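Side-chain contacts in tail fiber protein (Pseudomonas aeruginosa, PDB 6CL6), which forms the trimeric tail fiber of the R2 pyocin, a contractile injection system, and probably recognises receptors on target bacteria: residues 33-37 against 38-42; 132-135 against 136-140; 346-350 against 351-355. All blocks are in the same frame, centred on the assembly; numbering follows the deposited sequence.

Contact 1: 33-37 against 38-42; sequences LPVFA and RGLAT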
ATOM      1  N   LEU A  33      79.438 -37.684  -6.851  1.00 20.00           N
ATOM      2  CA  LEU A  33      78.070 -38.217  -6.857  1.00 14.24           C
ATOM      3  C   LEU A  33      77.430 -38.098  -8.244  1.00 13.50           C
ATOM      4  O   LEU A  33      77.635 -37.111  -8.942  1.00 12.21           O
ATOM      5  CB  LEU A  33      77.192 -37.463  -5.868  1.00 22.97           C
ATOM      6  CG  LEU A  33      77.524 -37.491  -4.387  1.00 25.85           C
ATOM      7  CD1 LEU A  33      76.404 -36.765  -3.650  1.00 23.53           C
ATOM      8  CD2 LEU A  33      77.664 -38.908  -3.915  1.00 25.69           C
ATOM      9  N   PRO A  34      76.616 -39.064  -8.635  1.00 11.37           N
ATOM     10  CA  PRO A  34      75.757 -38.863  -9.804  1.00 16.86           C
ATOM     11  C   PRO A  34      74.981 -37.560  -9.608  1.00 14.62           C
ATOM     12  O   PRO A  34      74.613 -37.204  -8.490  1.00 15.27           O
ATOM     13  CB  PRO A  34      74.842 -40.094  -9.796  1.00 12.98           C
ATOM     14  CG  PRO A  34      75.606 -41.131  -9.045  1.00 15.12           C
ATOM     15  CD  PRO A  34      76.365 -40.365  -7.962  1.00 17.16           C
ATOM     16  N   VAL A  35      74.734 -36.849 -10.711  1.00  8.27           N
ATOM     17  CA  VAL A  35      74.326 -35.458 -10.595  1.00 16.33           C
ATOM     18  C   VAL A  35      72.989 -35.316  -9.903  1.00  9.32           C
ATOM     19  O   VAL A  35      72.787 -34.351  -9.150  1.00  9.60           O
ATOM     20  CB  VAL A  35      74.313 -34.765 -11.974  1.00 18.14           C
ATOM     21  CG1 VAL A  35      75.738 -34.681 -12.531  1.00 19.29           C
ATOM     22  CG2 VAL A  35      73.408 -35.475 -12.956  1.00 15.20           C
ATOM     23  N   PHE A  36      72.063 -36.268 -10.101  1.00 13.29           N
ATOM     24  CA  PHE A  36      70.744 -36.132  -9.467  1.00 14.62           C
ATOM     25  C   PHE A  36      70.836 -36.171  -7.951  1.00 14.45           C
ATOM     26  O   PHE A  36      69.982 -35.602  -7.258  1.00 15.56           O
ATOM     27  CB  PHE A  36      69.792 -37.226  -9.983  1.00 12.77           C
ATOM     28  CG  PHE A  36      70.340 -38.612  -9.898  1.00 12.46           C
ATOM     29  CD1 PHE A  36      70.345 -39.301  -8.669  1.00 12.53           C
ATOM     30  CD2 PHE A  36      70.812 -39.255 -11.020  1.00 12.03           C
ATOM     31  CE1 PHE A  36      70.819 -40.606  -8.591  1.00 18.51           C
ATOM     32  CE2 PHE A  36      71.308 -40.554 -10.938  1.00 10.92           C
ATOM     33  CZ  PHE A  36      71.288 -41.223  -9.724  1.00 14.56           C
ATOM     34  N   ALA A  37      71.858 -36.824  -7.409  1.00 11.94           N
ATOM     35  CA  ALA A  37      72.036 -36.849  -5.955  1.00 11.64           C
ATOM     36  C   ALA A  37      72.598 -35.558  -5.401  1.00 13.95           C
ATOM     37  O   ALA A  37      72.571 -35.349  -4.181  1.00 13.69           O
ATOM     38  CB  ALA A  37      72.929 -38.028  -5.551  1.00 14.17           C
ATOM     39  N   ARG A  38      73.072 -34.660  -6.264  1.00  7.78           N
ATOM     40  CA  ARG A  38      73.475 -33.310  -5.875  1.00  7.47           C
ATOM     41  C   ARG A  38      72.335 -32.314  -6.070  1.00  6.82           C
ATOM     42  O   ARG A  38      72.524 -31.125  -5.861  1.00 11.35           O
ATOM     43  CB  ARG A  38      74.694 -32.895  -6.691  1.00 11.36           C
ATOM     44  CG  ARG A  38      75.885 -33.860  -6.611  1.00 13.24           C
ATOM     45  CD  ARG A  38      76.945 -33.514  -7.637  1.00 16.11           C
ATOM     46  NE  ARG A  38      77.461 -32.171  -7.462  1.00 14.15           N
ATOM     47  CZ  ARG A  38      78.245 -31.547  -8.335  1.00 14.51           C
ATOM     48  NH1 ARG A  38      78.621 -32.166  -9.446  1.00 17.18           N
ATOM     49  NH2 ARG A  38      78.673 -30.295  -8.083  1.00 15.91           N
ATOM     50  N   GLY A  39      71.169 -32.786  -6.475  1.00 11.80           N
ATOM     51  CA  GLY A  39      70.088 -31.885  -6.825  1.00  8.81           C
ATOM     52  C   GLY A  39      70.187 -31.272  -8.207  1.00  9.98           C
ATOM     53  O   GLY A  39      69.396 -30.368  -8.530  1.00  7.98           O
ATOM     54  N   LEU A  40      71.092 -31.770  -9.049  1.00 12.40           N
ATOM     55  CA  LEU A  40      71.265 -31.251 -10.405  1.00 11.59           C
ATOM     56  C   LEU A  40      70.353 -31.991 -11.372  1.00 11.18           C
ATOM     57  O   LEU A  40      70.413 -33.219 -11.480  1.00  9.87           O
ATOM     58  CB  LEU A  40      72.718 -31.393 -10.844  1.00 11.87           C
ATOM     59  CG  LEU A  40      73.714 -30.542 -10.030  1.00 14.16           C
ATOM     60  CD1 LEU A  40      75.153 -30.926 -10.466  1.00 24.59           C
ATOM     61  CD2 LEU A  40      73.470 -29.125 -10.209  1.00 21.29           C
ATOM     62  N   ALA A  41      69.521 -31.241 -12.088  1.00  7.44           N
ATOM     63  CA  ALA A  41      68.533 -31.806 -12.998  1.00  7.59           C
ATOM     64  C   ALA A  41      69.137 -31.959 -14.386  1.00 17.34           C
ATOM     65  O   ALA A  41      68.569 -31.551 -15.380  1.00 13.28           O
ATOM     66  CB  ALA A  41      67.281 -30.949 -13.015  1.00  7.48           C
ATOM     67  N   THR A  42      70.327 -32.564 -14.437  1.00 15.55           N
ATOM     68  CA  THR A  42      71.133 -32.562 -15.657  1.00 19.56           C
ATOM     69  C   THR A  42      71.444 -33.954 -16.195  1.00  9.79           C
ATOM     70  O   THR A  42      72.234 -34.072 -17.149  1.00 13.27           O
ATOM     71  CB  THR A  42      72.471 -31.833 -15.425  1.00  9.22           C
ATOM     72  OG1 THR A  42      73.165 -32.492 -14.385  1.00 13.68           O
ATOM     73  CG2 THR A  42      72.241 -30.405 -15.053  1.00 13.73           C
TER
HETATM   74  O   HOH W   1      78.963 -35.145 -10.178  1.00 16.69           O

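Contact 2: 132-135 against 136-140; sequences GELP and GGVNL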
ATOM      1  N   GLY A 132      42.848 -11.360  -5.811  1.00 10.88           N
ATOM      2  CA  GLY A 132      43.425 -10.048  -6.077  1.00 14.67           C
ATOM      3  C   GLY A 132      42.501  -8.912  -5.700  1.00 17.03           C
ATOM      4  O   GLY A 132      41.302  -9.100  -5.446  1.00 15.27           O
ATOM      5  N   GLU A 133      43.101  -7.734  -5.632  1.00 17.08           N
ATOM      6  CA  GLU A 133      42.377  -6.474  -5.530  1.00 19.03           C
ATOM      7  C   GLU A 133      42.147  -5.946  -6.936  1.00 23.33           C
ATOM      8  O   GLU A 133      43.070  -5.927  -7.747  1.00 19.02           O
ATOM      9  CB  GLU A 133      43.158  -5.469  -4.701  1.00 20.06           C
ATOM     10  CG  GLU A 133      43.220  -5.822  -3.251  1.00 35.73           C
ATOM     11  CD  GLU A 133      41.965  -5.406  -2.515  1.00 28.07           C
ATOM     12  OE1 GLU A 133      41.369  -4.373  -2.898  1.00 25.11           O
ATOM     13  OE2 GLU A 133      41.575  -6.115  -1.564  1.00 18.93           O
ATOM     14  N   LEU A 134      40.924  -5.547  -7.225  1.00 15.53           N
ATOM     15  CA  LEU A 134      40.611  -4.990  -8.529  1.00 22.53           C
ATOM     16  C   LEU A 134      41.044  -3.529  -8.569  1.00 13.65           C
ATOM     17  O   LEU A 134      40.602  -2.741  -7.732  1.00 15.36           O
ATOM     18  CB  LEU A 134      39.128  -5.103  -8.825  1.00 17.08           C
ATOM     19  CG  LEU A 134      38.589  -6.518  -8.907  1.00 16.73           C
ATOM     20  CD1 LEU A 134      37.069  -6.515  -8.868  1.00 15.41           C
ATOM     21  CD2 LEU A 134      39.073  -7.213 -10.143  1.00 22.41           C
ATOM     22  N   PRO A 135      41.863  -3.132  -9.529  1.00 12.91           N
ATOM     23  CA  PRO A 135      42.203  -1.712  -9.703  1.00 11.36           C
ATOM     24  C   PRO A 135      41.052  -0.967 -10.349  1.00 16.15           C
ATOM     25  O   PRO A 135      39.958  -1.519 -10.489  1.00 14.84           O
ATOM     26  CB  PRO A 135      43.420  -1.768 -10.622  1.00 16.40           C
ATOM     27  CG  PRO A 135      43.179  -2.955 -11.472  1.00 30.97           C
ATOM     28  CD  PRO A 135      42.524  -3.976 -10.555  1.00 25.68           C
ATOM     29  N   GLY A 136      41.297   0.277 -10.760  1.00 14.62           N
ATOM     30  CA  GLY A 136      40.338   0.989 -11.582  1.00 15.60           C
ATOM     31  C   GLY A 136      40.307   0.447 -12.997  1.00 19.76           C
ATOM     32  O   GLY A 136      41.139  -0.342 -13.424  1.00 16.73           O
ATOM     33  N   GLY A 137      39.293   0.869 -13.735  1.00 14.84           N
ATOM     34  CA  GLY A 137      39.220   0.569 -15.160  1.00 17.75           C
ATOM     35  C   GLY A 137      38.893  -0.855 -15.557  1.00 16.88           C
ATOM     36  O   GLY A 137      38.988  -1.180 -16.751  1.00 13.87           O
ATOM     37  N   VAL A 138      38.482  -1.712 -14.626  1.00 12.20           N
ATOM     38  CA  VAL A 138      38.268  -3.112 -14.945  1.00 12.08           C
ATOM     39  C   VAL A 138      36.894  -3.305 -15.556  1.00 17.59           C
ATOM     40  O   VAL A 138      35.891  -2.813 -15.038  1.00 18.77           O
ATOM     41  CB  VAL A 138      38.444  -4.005 -13.703  1.00 12.88           C
ATOM     42  CG1 VAL A 138      38.156  -5.435 -14.039  1.00 19.32           C
ATOM     43  CG2 VAL A 138      39.840  -3.843 -13.130  1.00 20.51           C
ATOM     44  N   ASN A 139      36.851  -4.032 -16.665  1.00 11.47           N
ATOM     45  CA  ASN A 139      35.603  -4.514 -17.245  1.00 17.17           C
ATOM     46  C   ASN A 139      35.320  -5.903 -16.679  1.00 13.10           C
ATOM     47  O   ASN A 139      36.077  -6.865 -16.939  1.00 16.68           O
ATOM     48  CB  ASN A 139      35.722  -4.544 -18.759  1.00 19.15           C
ATOM     49  CG  ASN A 139      34.413  -4.867 -19.439  1.00 17.36           C
ATOM     50  OD1 ASN A 139      33.449  -5.404 -18.834  1.00 11.47           O
ATOM     51  ND2 ASN A 139      34.342  -4.539 -20.712  1.00 21.46           N
ATOM     52  N   LEU A 140      34.252  -6.023 -15.890  1.00 10.72           N
ATOM     53  CA  LEU A 140      33.984  -7.294 -15.252  1.00 10.61           C
ATOM     54  C   LEU A 140      33.708  -8.389 -16.256  1.00 12.36           C
ATOM     55  O   LEU A 140      33.815  -9.563 -15.905  1.00 13.29           O
ATOM     56  CB  LEU A 140      32.811  -7.198 -14.272  1.00 12.23           C
ATOM     57  CG  LEU A 140      33.029  -6.270 -13.077  1.00 11.65           C
ATOM     58  CD1 LEU A 140      31.987  -6.537 -12.006  1.00 11.69           C
ATOM     59  CD2 LEU A 140      34.419  -6.387 -12.457  1.00 16.66           C
TER
HETATM   60  O   HOH W   2      37.678  -1.344 -11.707  1.00 13.76           O

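Contact 3: 346-350 against 351-355; sequences RGATT and TTAVI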
ATOM      1  N   ARG A 346     -87.691  51.502  18.283  1.00 19.45           N
ATOM      2  CA  ARG A 346     -87.083  52.289  19.342  1.00 22.02           C
ATOM      3  C   ARG A 346     -86.853  51.413  20.560  1.00 19.59           C
ATOM      4  O   ARG A 346     -87.298  50.263  20.623  1.00 23.27           O
ATOM      5  CB  ARG A 346     -87.947  53.499  19.706  1.00 30.04           C
ATOM      6  CG  ARG A 346     -89.063  53.198  20.704  1.00 31.82           C
ATOM      7  CD  ARG A 346     -89.972  54.408  20.894  1.00 34.44           C
ATOM      8  NE  ARG A 346     -90.924  54.220  22.001  1.00 34.84           N
ATOM      9  CZ  ARG A 346     -92.112  53.632  21.871  1.00 28.61           C
ATOM     10  NH1 ARG A 346     -92.509  53.161  20.699  1.00 25.87           N
ATOM     11  NH2 ARG A 346     -92.913  53.507  22.927  1.00 31.94           N
ATOM     12  N   GLY A 347     -86.169  51.988  21.545  1.00 25.75           N
ATOM     13  CA  GLY A 347     -86.031  51.349  22.835  1.00 36.44           C
ATOM     14  C   GLY A 347     -85.218  50.079  22.813  1.00 41.03           C
ATOM     15  O   GLY A 347     -85.456  49.181  23.632  1.00 32.85           O
ATOM     16  N   ALA A 348     -84.257  49.981  21.906  1.00 24.42           N
ATOM     17  CA  ALA A 348     -83.502  48.744  21.732  1.00 27.92           C
ATOM     18  C   ALA A 348     -82.489  48.560  22.854  1.00 39.32           C
ATOM     19  O   ALA A 348     -81.722  49.472  23.163  1.00 34.13           O
ATOM     20  CB  ALA A 348     -82.780  48.753  20.388  1.00 21.06           C
ATOM     21  N   THR A 349     -82.478  47.365  23.439  1.00 29.66           N
ATOM     22  CA  THR A 349     -81.403  46.909  24.307  1.00 31.64           C
ATOM     23  C   THR A 349     -80.598  45.865  23.532  1.00 22.45           C
ATOM     24  O   THR A 349     -80.740  45.717  22.316  1.00 32.54           O
ATOM     25  CB  THR A 349     -81.953  46.344  25.622  1.00 25.69           C
ATOM     26  OG1 THR A 349     -82.615  45.088  25.390  1.00 31.32           O
ATOM     27  CG2 THR A 349     -82.940  47.323  26.251  1.00 31.00           C
ATOM     28  N   THR A 350     -79.754  45.104  24.242  1.00 24.96           N
ATOM     29  CA  THR A 350     -79.059  44.009  23.574  1.00 19.78           C
ATOM     30  C   THR A 350     -80.018  42.874  23.210  1.00 22.32           C
ATOM     31  O   THR A 350     -79.680  42.044  22.365  1.00 24.60           O
ATOM     32  CB  THR A 350     -77.953  43.448  24.454  1.00 24.14           C
ATOM     33  OG1 THR A 350     -78.501  43.108  25.734  1.00 37.52           O
ATOM     34  CG2 THR A 350     -76.841  44.463  24.618  1.00 39.16           C
ATOM     35  N   THR A 351     -81.206  42.825  23.828  1.00 21.56           N
ATOM     36  CA  THR A 351     -82.108  41.696  23.660  1.00 19.87           C
ATOM     37  C   THR A 351     -83.490  42.037  23.142  1.00 19.54           C
ATOM     38  O   THR A 351     -84.153  41.146  22.591  1.00 26.76           O
ATOM     39  CB  THR A 351     -82.265  40.947  24.999  1.00 21.14           C
ATOM     40  OG1 THR A 351     -82.738  41.841  26.007  1.00 29.71           O
ATOM     41  CG2 THR A 351     -80.921  40.350  25.442  1.00 23.66           C
ATOM     42  N   THR A 352     -83.949  43.274  23.295  1.00 23.46           N
ATOM     43  CA  THR A 352     -85.319  43.616  22.927  1.00 23.22           C
ATOM     44  C   THR A 352     -85.375  44.983  22.249  1.00 23.45           C
ATOM     45  O   THR A 352     -84.424  45.757  22.276  1.00 23.20           O
ATOM     46  CB  THR A 352     -86.250  43.657  24.148  1.00 38.58           C
ATOM     47  OG1 THR A 352     -85.805  44.712  25.011  1.00 28.18           O
ATOM     48  CG2 THR A 352     -86.246  42.316  24.892  1.00 32.22           C
ATOM     49  N   ALA A 353     -86.534  45.279  21.655  1.00 18.77           N
ATOM     50  CA  ALA A 353     -86.841  46.599  21.142  1.00 20.19           C
ATOM     51  C   ALA A 353     -88.353  46.757  21.112  1.00 18.89           C
ATOM     52  O   ALA A 353     -89.115  45.804  21.353  1.00 23.73           O
ATOM     53  CB  ALA A 353     -86.238  46.817  19.765  1.00 19.53           C
ATOM     54  N   VAL A 354     -88.791  47.983  20.809  1.00 19.55           N
ATOM     55  CA  VAL A 354     -90.217  48.324  20.821  1.00 18.15           C
ATOM     56  C   VAL A 354     -90.623  48.764  19.423  1.00 23.96           C
ATOM     57  O   VAL A 354     -90.007  49.669  18.845  1.00 19.85           O
ATOM     58  CB  VAL A 354     -90.539  49.420  21.844  1.00 23.48           C
ATOM     59  CG1 VAL A 354     -92.044  49.742  21.830  1.00 24.69           C
ATOM     60  CG2 VAL A 354     -90.096  48.971  23.250  1.00 33.96           C
ATOM     61  N   ILE A 355     -91.636  48.098  18.881  1.00 16.75           N
ATOM     62  CA  ILE A 355     -92.160  48.369  17.554  1.00 19.17           C
ATOM     63  C   ILE A 355     -93.481  49.108  17.730  1.00 24.77           C
ATOM     64  O   ILE A 355     -94.391  48.619  18.416  1.00 20.40           O
ATOM     65  CB  ILE A 355     -92.339  47.089  16.731  1.00 17.10           C
ATOM     66  CG1 ILE A 355     -91.018  46.317  16.596  1.00 21.93           C
ATOM     67  CG2 ILE A 355     -92.913  47.423  15.358  1.00 19.53           C
ATOM     68  CD1 ILE A 355     -89.853  47.124  16.026  1.00 21.39           C
TER
HETATM   69  O   HOH W   3     -91.237  52.279  18.279  1.00 19.89           O
HETATM   70  O   HOH W   4     -86.862  46.786  24.410  1.00 29.30           O
HETATM   71  O   HOH W   5     -84.252  44.415  27.495  1.00 38.10           O
HETATM   72  O   HOH W   6     -80.751  43.318  27.430  1.00 31.92           O

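Contact 1: 33-37 against 38-42
Val35 and Leu40 meet where a short 3-10 segment ends and the chain turns off to one side. Val35 O accepts two backbone bonds, from Arg38 N at 2.9 Å and from Leu40 N at 3.1 Å. The two donors reach it from opposite faces of its carbonyl plane. One residue further in, Gly39 N bonds to Phe36 O at 3.2 Å. Gly39 takes the left-handed conformation (phi 80°), which turns the chain out of the spiral. Phe36 CA makes a weaker C-H contact to Leu40 O.

The nested bonds Leu40 N to Val35 O and Gly39 N to Phe36 O, with the left-handed glycine at C', meet the definition of a Schellman motif. Its usual apolar contact is present: Val35 CB lies 3.9 Å from Leu40 CB. The motif closes the 3-10 turn in the loop between strands 23-25 and 57-60.

Beside Leu40, Thr42 OG1 touches Val35 CG2 at 3.3 Å, and the side chains of Thr42 and Val35 run at about a right angle. Arg38 makes the long reach. Its CG rests 3.9 Å from Leu33 CB. The chain then bends at chi3 (59°), and this kink brings the guanidinium back under Leu40. Leu40 CD1 sits 3.7 Å above the guanidinium plane, over its centre. A water donates to Leu33 O at 2.7 Å and accepts from Arg38 NH1, joining the backbone before the 3-10 segment to the arginine side chain. Pro34 CB covers one face of the Phe36 ring near its rim, and Phe36 also packs on Val55 and Pro56. Gly39 and Ala41 make backbone hydrogen bonds to the second subunit, while Leu33 packs on Leu33 of the third subunit.

Contact 2: 132-135 against 136-140
Val138 projects back at Pro135 across a glycine turn. Its CG2 methyl is the bump. It lies against the flank of the proline ring, 3.7 Å from Pro135 CD and 3.8 Å from Pro135 CG, and also 3.5 Å from Pro135 O. The hollow is therefore the notch between the ring and its own carbonyl. The two side chains meet at about a right angle. With CG1 anti to the backbone N (chi1 177°), the other methyl of Val138 faces Leu134, and CG1 stands 4.4 Å from Leu134 CD2. Leu134 CD1 in turn looks toward Leu140 CD2 at 4.5 Å, a looser approach. No direct hydrogen bond joins the two segments. A water does so instead, donating to Pro135 O at 2.6 Å and accepting from Val138 N at 3.0 Å. Gly137, at positive phi, rounds the turn.

The stretch leaves the weakly bonded strand 132-133, outermost within this chain in a mixed sheet. Leu134 packs on Trp149 of the parallel strand 147-151 and on Tyr163, which Leu140 also touches. Gly137 N bonds to Ser159 OG at the end of helix 154-159, and Val138 and Leu140 bond through their backbones to Ala161.

Contact 3: 346-350 against 351-355
Arg346 and Val354 form an antiparallel hydrogen-bonded pair in the beta hairpin of strands 343-346 and 352-357. Val354 N reaches Arg346 O at 2.7 Å, and the return bond runs from Arg346 N to Val354 O. This hairpin lies in the C-terminal gp53-like region, whose family is grouped with the H-type lectins. Nearer the turn, Thr349 N bonds to Thr352 O at 2.8 Å, and the methyls of Ala348 and Ala353 touch.

Thr349 closes the turn with its side chain. A chi1 of 71° sets OG1 between the backbone N and the carbonyl carbon, so that it faces the next residues of the chain. It accepts from Thr351 N, the bond of an ST turn, and also from Thr352 N, both at 3.1 Å. The Thr349 and Thr352 side chains lie side by side and point the same way, and one water bridges their hydroxyls. A second water links Thr350 OG1 to Thr351 OG1.

Arg346 runs extended from CG to NE, then turns its guanidinium across the chain (chi4 -87°). Val354 CG1 covers one guanidinium face, 3.5 Å above the plane and offset toward the rim. Arg346 NH2 makes a salt bridge with Asp311 OD2 of strand 310-315, the other neighbour of strand 352-357. Arg346 also packs on Thr332 of the third subunit. A water accepts from Arg346 NH1 at 2.9 Å and donates to Val354 O at 2.9 Å.

In the fold
The three contacts are strung along an elongated fiber and share no strand or helix. Contacts 1 and 2 lie on the same side of the chain's centre, with centres about 45 Å apart. Contact 3 is on the opposite side, its centre about 181 Å from that of contact 1. Contact 1 is partly buried and meets both other subunits; it combines backbone bonds within the turn with apolar packing. Contact 2 is also partly buried, but it has mostly methyl and ring contacts and touches another subunit only through Glu133. Contact 3 is a surface hairpin, rich in hydroxyls and water. Each uses a water to bridge its two segments.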